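Photosystem II stability/assembly factor HCF136 (Cyanidioschyzon merolae, PDB 5OJ3) is probably essential for photosystem II biogenesis, being required to assemble an early intermediate that contains D2 and cytochrome b559. Local coordinates at residues N221-I232 and T235-V246; Y168-E179 and G184-G195. One frame throughout, in Å; residues are numbered along the deposited sequence.

Contact 1. Residues N221-I232 and T235-V246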
loop_
_atom_site.group_PDB
_atom_site.type_symbol
_atom_site.label_atom_id
_atom_site.label_comp_id
_atom_site.label_asym_id
_atom_site.label_seq_id
_atom_site.Cartn_x
_atom_site.Cartn_y
_atom_site.Cartn_z
ATOM N N ASN A 221 14.613 -0.912 16.694
ATOM C CA ASN A 221 14.545 -2.373 16.737
ATOM C C ASN A 221 13.108 -2.892 16.755
ATOM O O ASN A 221 12.857 -4.012 17.209
ATOM C CB ASN A 221 15.317 -2.922 17.943
ATOM C CG ASN A 221 16.662 -2.243 18.134
ATOM O OD1 ASN A 221 17.428 -2.075 17.185
ATOM N ND2 ASN A 221 16.952 -1.840 19.367
ATOM N N CYS A 222 12.157 -2.105 16.254
ATOM C CA CYS A 222 10.738 -2.417 16.363
ATOM C C CYS A 222 10.090 -2.322 14.990
ATOM O O CYS A 222 10.324 -1.355 14.258
ATOM C CB CYS A 222 10.050 -1.465 17.349
ATOM S SG CYS A 222 8.346 -1.894 17.767
ATOM N N ALA A 223 9.278 -3.321 14.644
ATOM C CA ALA A 223 8.620 -3.354 13.345
ATOM C C ALA A 223 7.455 -4.333 13.390
ATOM O O ALA A 223 7.497 -5.335 14.109
ATOM C CB ALA A 223 9.595 -3.747 12.230
ATOM N N GLU A 224 6.420 -4.033 12.607
ATOM C CA GLU A 224 5.248 -4.891 12.478
ATOM C C GLU A 224 5.180 -5.465 11.070
ATOM O O GLU A 224 5.294 -4.726 10.087
ATOM C CB GLU A 224 3.962 -4.127 12.799
ATOM C CG GLU A 224 3.696 -3.953 14.286
ATOM C CD GLU A 224 2.367 -3.277 14.566
ATOM O OE1 GLU A 224 1.644 -2.965 13.596
ATOM O OE2 GLU A 224 2.045 -3.056 15.754
ATOM N N MET A 225 4.995 -6.779 10.976
ATOM C CA MET A 225 4.879 -7.475 9.702
ATOM C C MET A 225 3.470 -8.025 9.528
ATOM O O MET A 225 2.870 -8.540 10.477
ATOM C CB MET A 225 5.896 -8.617 9.600
ATOM C CG MET A 225 5.547 -9.665 8.548
ATOM S SD MET A 225 6.783 -10.961 8.407
ATOM C CE MET A 225 6.913 -11.455 10.121
ATOM N N VAL A 226 2.950 -7.915 8.308
ATOM C CA VAL A 226 1.681 -8.515 7.918
ATOM C C VAL A 226 1.957 -9.518 6.810
ATOM O O VAL A 226 2.730 -9.240 5.888
ATOM C CB VAL A 226 0.667 -7.451 7.455
ATOM C CG1 VAL A 226 -0.684 -8.087 7.166
ATOM C CG2 VAL A 226 0.541 -6.383 8.505
ATOM N N THR A 227 1.332 -10.687 6.903
ATOM C CA THR A 227 1.587 -11.769 5.967
ATOM C C THR A 227 0.387 -11.990 5.056
ATOM O O THR A 227 -0.724 -11.522 5.321
ATOM C CB THR A 227 1.918 -13.069 6.707
ATOM O OG1 THR A 227 0.710 -13.669 7.187
ATOM C CG2 THR A 227 2.845 -12.794 7.879
ATOM N N SER A 228 0.642 -12.716 3.962
ATOM C CA SER A 228 -0.415 -13.090 3.027
ATOM C C SER A 228 -1.617 -13.705 3.736
ATOM O O SER A 228 -2.757 -13.544 3.283
ATOM C CB SER A 228 0.143 -14.053 1.984
ATOM O OG SER A 228 -0.847 -14.973 1.558
ATOM N N SER A 229 -1.385 -14.412 4.845
ATOM C CA SER A 229 -2.454 -15.043 5.610
ATOM C C SER A 229 -3.271 -14.055 6.430
ATOM O O SER A 229 -4.298 -14.448 6.994
ATOM C CB SER A 229 -1.860 -16.108 6.533
ATOM O OG SER A 229 -2.780 -16.498 7.535
ATOM N N GLY A 230 -2.856 -12.794 6.508
ATOM C CA GLY A 230 -3.489 -11.842 7.393
ATOM C C GLY A 230 -2.904 -11.795 8.785
ATOM O O GLY A 230 -3.348 -10.975 9.599
ATOM N N ALA A 231 -1.927 -12.646 9.082
ATOM C CA ALA A 231 -1.294 -12.634 10.390
ATOM C C ALA A 231 -0.467 -11.369 10.564
ATOM O O ALA A 231 0.206 -10.912 9.636
ATOM C CB ALA A 231 -0.413 -13.870 10.563
ATOM N N ILE A 232 -0.521 -10.805 11.768
ATOM C CA ILE A 232 0.196 -9.582 12.105
ATOM C C ILE A 232 1.136 -9.884 13.264
ATOM O O ILE A 232 0.708 -10.407 14.301
ATOM C CB ILE A 232 -0.772 -8.437 12.456
ATOM C CG1 ILE A 232 -1.751 -8.208 11.302
ATOM C CG2 ILE A 232 -0.004 -7.165 12.772
ATOM C CD1 ILE A 232 -2.968 -7.394 11.682
ATOM N N THR A 235 8.076 -7.426 16.036
ATOM C CA THR A 235 9.360 -7.715 16.655
ATOM C C THR A 235 9.781 -6.482 17.439
ATOM O O THR A 235 9.466 -5.354 17.053
ATOM C CB THR A 235 10.437 -8.079 15.607
ATOM O OG1 THR A 235 11.617 -8.559 16.264
ATOM C CG2 THR A 235 10.806 -6.883 14.743
ATOM N N GLU A 236 10.448 -6.700 18.569
ATOM C CA GLU A 236 10.980 -5.603 19.357
ATOM C C GLU A 236 12.473 -5.742 19.596
ATOM O O GLU A 236 13.061 -4.876 20.250
ATOM C CB GLU A 236 10.248 -5.496 20.703
ATOM C CG GLU A 236 8.783 -5.109 20.576
ATOM C CD GLU A 236 8.058 -5.117 21.909
ATOM O OE1 GLU A 236 8.697 -5.437 22.936
ATOM O OE2 GLU A 236 6.848 -4.807 21.929
ATOM N N ASN A 237 13.098 -6.799 19.082
ATOM C CA ASN A 237 14.529 -7.038 19.205
ATOM C C ASN A 237 15.184 -7.132 17.830
ATOM O O ASN A 237 16.115 -7.911 17.614
ATOM C CB ASN A 237 14.800 -8.297 20.026
ATOM C CG ASN A 237 14.060 -9.512 19.497
ATOM O OD1 ASN A 237 13.561 -9.514 18.371
ATOM N ND2 ASN A 237 13.993 -10.559 20.309
ATOM N N GLY A 238 14.683 -6.349 16.878
ATOM C CA GLY A 238 15.321 -6.243 15.579
ATOM C C GLY A 238 15.169 -7.445 14.674
ATOM O O GLY A 238 16.025 -7.674 13.814
ATOM N N GLY A 239 14.102 -8.224 14.840
ATOM C CA GLY A 239 13.812 -9.341 13.960
ATOM C C GLY A 239 13.949 -10.707 14.594
ATOM O O GLY A 239 13.515 -11.694 13.985
ATOM N N ILE A 240 14.530 -10.800 15.792
ATOM C CA ILE A 240 14.785 -12.101 16.411
ATOM C C ILE A 240 13.472 -12.818 16.711
ATOM O O ILE A 240 13.206 -13.910 16.197
ATOM C CB ILE A 240 15.643 -11.935 17.678
ATOM C CG1 ILE A 240 17.101 -11.665 17.306
ATOM C CG2 ILE A 240 15.539 -13.159 18.574
ATOM C CD1 ILE A 240 17.836 -10.814 18.315
ATOM N N ASN A 241 12.631 -12.209 17.544
ATOM C CA ASN A 241 11.376 -12.809 17.970
ATOM C C ASN A 241 10.197 -12.084 17.336
ATOM O O ASN A 241 10.258 -10.884 17.061
ATOM C CB ASN A 241 11.235 -12.775 19.495
ATOM C CG ASN A 241 12.365 -13.496 20.203
ATOM O OD1 ASN A 241 12.885 -14.497 19.711
ATOM N ND2 ASN A 241 12.748 -12.991 21.371
ATOM N N TRP A 242 9.116 -12.830 17.111
ATOM C CA TRP A 242 7.883 -12.285 16.545
ATOM C C TRP A 242 6.712 -12.730 17.416
ATOM O O TRP A 242 6.278 -13.883 17.337
ATOM C CB TRP A 242 7.688 -12.740 15.102
ATOM C CG TRP A 242 8.682 -12.173 14.146
ATOM C CD1 TRP A 242 9.819 -12.773 13.695
ATOM C CD2 TRP A 242 8.628 -10.887 13.519
ATOM N NE1 TRP A 242 10.479 -11.941 12.824
ATOM C CE2 TRP A 242 9.767 -10.776 12.699
ATOM C CE3 TRP A 242 7.728 -9.818 13.572
ATOM C CZ2 TRP A 242 10.031 -9.639 11.938
ATOM C CZ3 TRP A 242 7.990 -8.691 12.814
ATOM C CH2 TRP A 242 9.131 -8.612 12.007
ATOM N N LYS A 243 6.204 -11.822 18.246
ATOM C CA LYS A 243 4.964 -12.075 18.965
ATOM C C LYS A 243 3.789 -11.701 18.073
ATOM O O LYS A 243 3.772 -10.619 17.480
ATOM C CB LYS A 243 4.902 -11.281 20.270
ATOM C CG LYS A 243 3.666 -11.609 21.108
ATOM C CD LYS A 243 3.409 -10.588 22.207
ATOM C CE LYS A 243 1.984 -10.043 22.134
ATOM N NZ LYS A 243 1.941 -8.594 22.478
ATOM N N ALA A 244 2.811 -12.597 17.973
ATOM C CA ALA A 244 1.641 -12.331 17.150
ATOM C C ALA A 244 0.718 -11.328 17.834
ATOM O O ALA A 244 0.714 -11.183 19.060
ATOM C CB ALA A 244 0.887 -13.626 16.856
ATOM N N LEU A 245 -0.072 -10.626 17.022
ATOM C CA LEU A 245 -1.018 -9.646 17.530
ATOM C C LEU A 245 -2.471 -10.078 17.408
ATOM O O LEU A 245 -3.313 -9.570 18.155
ATOM C CB LEU A 245 -0.840 -8.304 16.802
ATOM C CG LEU A 245 0.377 -7.456 17.175
ATOM C CD1 LEU A 245 0.275 -6.074 16.549
ATOM C CD2 LEU A 245 0.521 -7.351 18.683
ATOM N N VAL A 246 -2.785 -10.997 16.500
ATOM C CA VAL A 246 -4.155 -11.416 16.232
ATOM C C VAL A 246 -4.284 -12.876 16.644
ATOM O O VAL A 246 -3.698 -13.764 16.013
ATOM C CB VAL A 246 -4.533 -11.218 14.759
ATOM C CG1 VAL A 246 -6.038 -11.146 14.605
ATOM C CG2 VAL A 246 -3.879 -9.955 14.211
#
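An Asp-box (BNR) turn, Thr235 to Trp242, with Asn237 at the usual aspartate position, packs on strand 222-227 within one blade of the seven-bladed beta-propeller; Met225 and Trp242 meet along its flank. Met225 CE lies over the centre of the six-membered Trp242 ring, a CH-pi contact of 3.7 Å to the centroid, while its sulfur stands farther above the same face as a Met-aromatic partner. The Met225 chain leaves with CG anti to N (chi1 160°) and folds at chi3 (52°), which lays the methyl on the indole. Thr235 CB sits over the opposite face, offset toward the rim, and so the ring is held between the two. Thr235 and Ala223 form an antiparallel hydrogen-bonded pair, Thr235 N to Ala223 O at 2.9 Å and Ala223 N to Thr235 O at 3.2 Å. Thr235 OG1 binds the turn itself, accepting from Gly239 N at 2.9 Å and donating to Asn241 O at 2.8 Å. A valine in its place would probably leave Gly239 N and Asn241 O without their shared mate and weaken the turn that sets Trp242. Asn237 OD1 braces the same turn, taking Asn241 N on a lone pair in its carbonyl plane. At the far end Leu245 N bonds to Ile232 O, and Ile232 CD1 touches Val246 CG2 at 3.7 Å, beside Trp296 of strand 292-296.

Contact 2. Residues Y168-E179 and G184-G195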
loop_
_atom_site.group_PDB
_atom_site.type_symbol
_atom_site.label_atom_id
_atom_site.label_comp_id
_atom_site.label_asym_id
_atom_site.label_seq_id
_atom_site.Cartn_x
_atom_site.Cartn_y
_atom_site.Cartn_z
ATOM N N TYR A 168 15.860 -11.398 -5.571
ATOM C CA TYR A 168 14.439 -11.660 -5.387
ATOM C C TYR A 168 13.598 -10.501 -5.928
ATOM O O TYR A 168 14.114 -9.557 -6.536
ATOM C CB TYR A 168 14.142 -11.909 -3.909
ATOM C CG TYR A 168 14.665 -13.214 -3.345
ATOM C CD1 TYR A 168 16.022 -13.430 -3.155
ATOM C CD2 TYR A 168 13.786 -14.229 -2.986
ATOM C CE1 TYR A 168 16.494 -14.620 -2.635
ATOM C CE2 TYR A 168 14.245 -15.422 -2.469
ATOM C CZ TYR A 168 15.598 -15.614 -2.292
ATOM O OH TYR A 168 16.055 -16.804 -1.773
ATOM N N ARG A 169 12.285 -10.584 -5.709
ATOM C CA ARG A 169 11.384 -9.450 -5.896
ATOM C C ARG A 169 11.193 -8.768 -4.550
ATOM O O ARG A 169 10.746 -9.401 -3.591
ATOM C CB ARG A 169 10.031 -9.889 -6.460
ATOM C CG ARG A 169 8.904 -8.858 -6.249
ATOM C CD ARG A 169 7.536 -9.524 -6.073
ATOM N NE ARG A 169 6.569 -8.673 -5.376
ATOM C CZ ARG A 169 5.273 -8.955 -5.252
ATOM N NH1 ARG A 169 4.778 -10.062 -5.786
ATOM N NH2 ARG A 169 4.468 -8.133 -4.590
ATOM N N PHE A 170 11.527 -7.483 -4.477
ATOM C CA PHE A 170 11.482 -6.732 -3.228
ATOM C C PHE A 170 10.163 -5.978 -3.134
ATOM O O PHE A 170 9.883 -5.101 -3.959
ATOM C CB PHE A 170 12.674 -5.785 -3.127
ATOM C CG PHE A 170 13.952 -6.484 -2.789
ATOM C CD1 PHE A 170 14.213 -6.882 -1.489
ATOM C CD2 PHE A 170 14.876 -6.781 -3.775
ATOM C CE1 PHE A 170 15.380 -7.542 -1.176
ATOM C CE2 PHE A 170 16.047 -7.440 -3.468
ATOM C CZ PHE A 170 16.297 -7.823 -2.169
ATOM N N SER A 171 9.365 -6.316 -2.119
ATOM C CA SER A 171 7.989 -5.838 -2.048
ATOM C C SER A 171 7.902 -4.427 -1.478
ATOM O O SER A 171 7.211 -3.570 -2.041
ATOM C CB SER A 171 7.142 -6.805 -1.221
ATOM O OG SER A 171 6.952 -8.026 -1.913
ATOM N N ASN A 172 8.580 -4.160 -0.364
ATOM C CA ASN A 172 8.469 -2.835 0.231
ATOM C C ASN A 172 9.704 -2.527 1.068
ATOM O O ASN A 172 10.506 -3.407 1.390
ATOM C CB ASN A 172 7.199 -2.702 1.083
ATOM C CG ASN A 172 6.949 -3.910 1.959
ATOM O OD1 ASN A 172 6.608 -4.989 1.471
ATOM N ND2 ASN A 172 7.113 -3.735 3.264
ATOM N N VAL A 173 9.829 -1.247 1.420
ATOM C CA VAL A 173 10.871 -0.740 2.303
ATOM C C VAL A 173 10.212 0.248 3.261
ATOM O O VAL A 173 9.228 0.909 2.915
ATOM C CB VAL A 173 12.028 -0.079 1.514
ATOM C CG1 VAL A 173 11.561 1.201 0.832
ATOM C CG2 VAL A 173 13.220 0.193 2.422
ATOM N N SER A 174 10.747 0.337 4.479
ATOM C CA SER A 174 10.108 1.144 5.514
ATOM C C SER A 174 11.147 1.652 6.505
ATOM O O SER A 174 11.964 0.871 7.000
ATOM C CB SER A 174 9.030 0.335 6.245
ATOM O OG SER A 174 8.446 1.090 7.291
ATOM N N PHE A 175 11.091 2.950 6.805
ATOM C CA PHE A 175 12.064 3.621 7.657
ATOM C C PHE A 175 11.449 4.045 8.986
ATOM O O PHE A 175 10.274 4.414 9.061
ATOM C CB PHE A 175 12.634 4.868 6.970
ATOM C CG PHE A 175 13.946 4.643 6.275
ATOM C CD1 PHE A 175 15.138 4.702 6.979
ATOM C CD2 PHE A 175 13.988 4.399 4.913
ATOM C CE1 PHE A 175 16.348 4.506 6.338
ATOM C CE2 PHE A 175 15.193 4.203 4.267
ATOM C CZ PHE A 175 16.376 4.257 4.980
ATOM N N SER A 176 12.268 3.992 10.035
ATOM C CA SER A 176 11.987 4.672 11.297
ATOM C C SER A 176 13.309 5.195 11.834
ATOM O O SER A 176 14.224 4.408 12.097
ATOM C CB SER A 176 11.323 3.746 12.318
ATOM O OG SER A 176 11.146 4.415 13.552
ATOM N N GLY A 177 13.408 6.511 11.998
ATOM C CA GLY A 177 14.676 7.116 12.351
ATOM C C GLY A 177 15.652 7.006 11.200
ATOM O O GLY A 177 15.515 7.701 10.190
ATOM N N ASP A 178 16.649 6.136 11.347
ATOM C CA ASP A 178 17.533 5.765 10.251
ATOM C C ASP A 178 17.510 4.262 10.004
ATOM O O ASP A 178 18.283 3.759 9.179
ATOM C CB ASP A 178 18.959 6.248 10.535
ATOM C CG ASP A 178 19.760 6.474 9.271
ATOM O OD1 ASP A 178 19.292 7.232 8.395
ATOM O OD2 ASP A 178 20.865 5.904 9.160
ATOM N N GLU A 179 16.634 3.541 10.696
ATOM C CA GLU A 179 16.500 2.097 10.572
ATOM C C GLU A 179 15.502 1.773 9.466
ATOM O O GLU A 179 14.386 2.301 9.458
ATOM C CB GLU A 179 16.035 1.514 11.907
ATOM C CG GLU A 179 16.291 0.036 12.123
ATOM C CD GLU A 179 16.047 -0.366 13.567
ATOM O OE1 GLU A 179 15.565 0.485 14.346
ATOM O OE2 GLU A 179 16.328 -1.528 13.924
ATOM N N GLY A 184 10.726 -9.243 0.763
ATOM C CA GLY A 184 10.658 -9.660 -0.621
ATOM C C GLY A 184 9.984 -11.007 -0.781
ATOM O O GLY A 184 9.566 -11.636 0.192
ATOM N N LYS A 185 9.883 -11.445 -2.038
ATOM C CA LYS A 185 9.305 -12.732 -2.396
ATOM C C LYS A 185 10.291 -13.534 -3.237
ATOM O O LYS A 185 10.897 -12.983 -4.166
ATOM C CB LYS A 185 7.992 -12.559 -3.175
ATOM C CG LYS A 185 7.659 -13.726 -4.098
ATOM C CD LYS A 185 6.274 -13.590 -4.710
ATOM C CE LYS A 185 5.187 -13.711 -3.654
ATOM N NZ LYS A 185 3.837 -13.589 -4.272
ATOM N N PRO A 186 10.489 -14.834 -2.937
ATOM C CA PRO A 186 10.075 -15.658 -1.793
ATOM C C PRO A 186 10.424 -15.048 -0.432
ATOM O O PRO A 186 11.221 -14.111 -0.401
ATOM C CB PRO A 186 10.850 -16.955 -2.027
ATOM C CG PRO A 186 10.842 -17.088 -3.497
ATOM C CD PRO A 186 10.983 -15.680 -4.040
ATOM N N PRO A 187 9.840 -15.571 0.669
ATOM C CA PRO A 187 9.990 -14.898 1.970
ATOM C C PRO A 187 11.427 -14.545 2.321
ATOM O O PRO A 187 12.251 -15.420 2.599
ATOM C CB PRO A 187 9.418 -15.924 2.956
ATOM C CG PRO A 187 8.414 -16.677 2.163
ATOM C CD PRO A 187 8.931 -16.731 0.751
ATOM N N VAL A 188 11.719 -13.247 2.324
ATOM C CA VAL A 188 13.049 -12.717 2.612
ATOM C C VAL A 188 12.871 -11.403 3.357
ATOM O O VAL A 188 12.016 -10.589 2.999
ATOM C CB VAL A 188 13.881 -12.513 1.322
ATOM C CG1 VAL A 188 15.184 -11.793 1.628
ATOM C CG2 VAL A 188 14.178 -13.840 0.642
ATOM N N MET A 189 13.662 -11.199 4.407
ATOM C CA MET A 189 13.642 -9.935 5.129
ATOM C C MET A 189 15.060 -9.468 5.410
ATOM O O MET A 189 15.960 -10.278 5.648
ATOM C CB MET A 189 12.866 -10.038 6.445
ATOM C CG MET A 189 12.308 -8.705 6.917
ATOM S SD MET A 189 11.698 -8.765 8.609
ATOM C CE MET A 189 10.119 -9.568 8.364
ATOM N N LEU A 190 15.245 -8.151 5.375
ATOM C CA LEU A 190 16.514 -7.518 5.689
ATOM C C LEU A 190 16.239 -6.198 6.387
ATOM O O LEU A 190 15.205 -5.563 6.160
ATOM C CB LEU A 190 17.363 -7.262 4.437
ATOM C CG LEU A 190 17.726 -8.437 3.530
ATOM C CD1 LEU A 190 16.696 -8.583 2.427
ATOM C CD2 LEU A 190 19.118 -8.255 2.948
ATOM N N ARG A 191 17.171 -5.790 7.243
ATOM C CA ARG A 191 17.124 -4.457 7.812
ATOM C C ARG A 191 18.533 -3.903 7.909
ATOM O O ARG A 191 19.522 -4.641 7.930
ATOM C CB ARG A 191 16.460 -4.421 9.198
ATOM C CG ARG A 191 17.258 -5.062 10.319
ATOM C CD ARG A 191 16.526 -4.918 11.645
ATOM N NE ARG A 191 17.104 -3.889 12.506
ATOM C CZ ARG A 191 17.862 -4.154 13.566
ATOM N NH1 ARG A 191 18.123 -5.410 13.894
ATOM N NH2 ARG A 191 18.355 -3.164 14.301
ATOM N N SER A 192 18.601 -2.581 7.947
ATOM C CA SER A 192 19.829 -1.863 8.226
ATOM C C SER A 192 19.505 -0.760 9.212
ATOM O O SER A 192 18.488 -0.074 9.080
ATOM C CB SER A 192 20.452 -1.273 6.952
ATOM O OG SER A 192 19.700 -0.178 6.461
ATOM N N THR A 193 20.372 -0.601 10.202
ATOM C CA THR A 193 20.279 0.485 11.161
ATOM C C THR A 193 21.260 1.600 10.825
ATOM O O THR A 193 21.481 2.490 11.654
ATOM C CB THR A 193 20.508 -0.064 12.580
ATOM O OG1 THR A 193 20.488 1.005 13.537
ATOM C CG2 THR A 193 21.842 -0.808 12.653
ATOM N N ASP A 194 21.816 1.593 9.609
ATOM C CA ASP A 194 22.843 2.551 9.228
ATOM C C ASP A 194 22.383 3.460 8.090
ATOM O O ASP A 194 23.195 4.203 7.528
ATOM C CB ASP A 194 24.116 1.822 8.817
ATOM C CG ASP A 194 24.420 0.619 9.700
ATOM O OD1 ASP A 194 24.843 0.789 10.861
ATOM O OD2 ASP A 194 24.173 -0.513 9.230
ATOM N N GLY A 195 21.084 3.470 7.781
ATOM C CA GLY A 195 20.600 4.076 6.570
ATOM C C GLY A 195 20.850 3.268 5.320
ATOM O O GLY A 195 20.262 3.578 4.280
#
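Strand 169-176, first of a four-stranded antiparallel propeller blade, pairs at its start with the end of strand 179-185, and the turn after it reaches the third strand, 188-192, and the loop that follows. Arg169 and Lys185 make the hydrogen-bonded pair, Lys185 N to Arg169 O at 2.7 Å and Arg169 N to Lys185 O at 3.2 Å. Next to it Phe170 faces Gly184 in a non-hydrogen-bonded pair; beyond, Ser171 and Asn172 both face Ile183 in a classic beta bulge. Val188 CG2 lies over one face of the Tyr168 ring, 3.6 Å from its centroid, a CH-pi contact, while Pro186, which follows a cis peptide bond, meets the ring edge with its CD. Deeper in the blade, Leu190 CD1 comes in plane to the edge of the Phe170 ring. At the other end Gly195 N bonds weakly to Asp178 O, whereas the Asp178 carboxylate has Ser126 as its partner through OD1. Glu179 OE2 forms a salt bridge with Arg191, 2.6 Å to NH2 and 2.9 Å to NE, both weak as hydrogen bonds because neither N-H points straight at the oxygen, with carboxylate and guanidinium planes 52° apart. Arg191 gets there by a bend at chi3 (-104°). Since Glu179 is buried and its OE1 accepts from Asn221 N, the carboxylate is held at both oxygens, and the arginine would be expected to keep it ionised.

How the contacts relate
Contact 2 comes first along the chain: 168-179 returns through strand 179-185 to meet 184-195, closing a loop within one blade. Strands 200-202 and 212-219 follow before contact 1, 221-232 with 235-246, closes its own loop in the next blade. The two are in series, neither nested nor crossed, on the same side of the propeller's centre, with their centres about 14 Å apart. They touch across the blade interface: Arg191 NH1 probably bonds to Gly238 O at 3.1 Å, and Met189 CE packs on Trp242 CZ2 at 3.6 Å. Together they tie the third strand of one blade to the second strand and Asp-box turn of its neighbour.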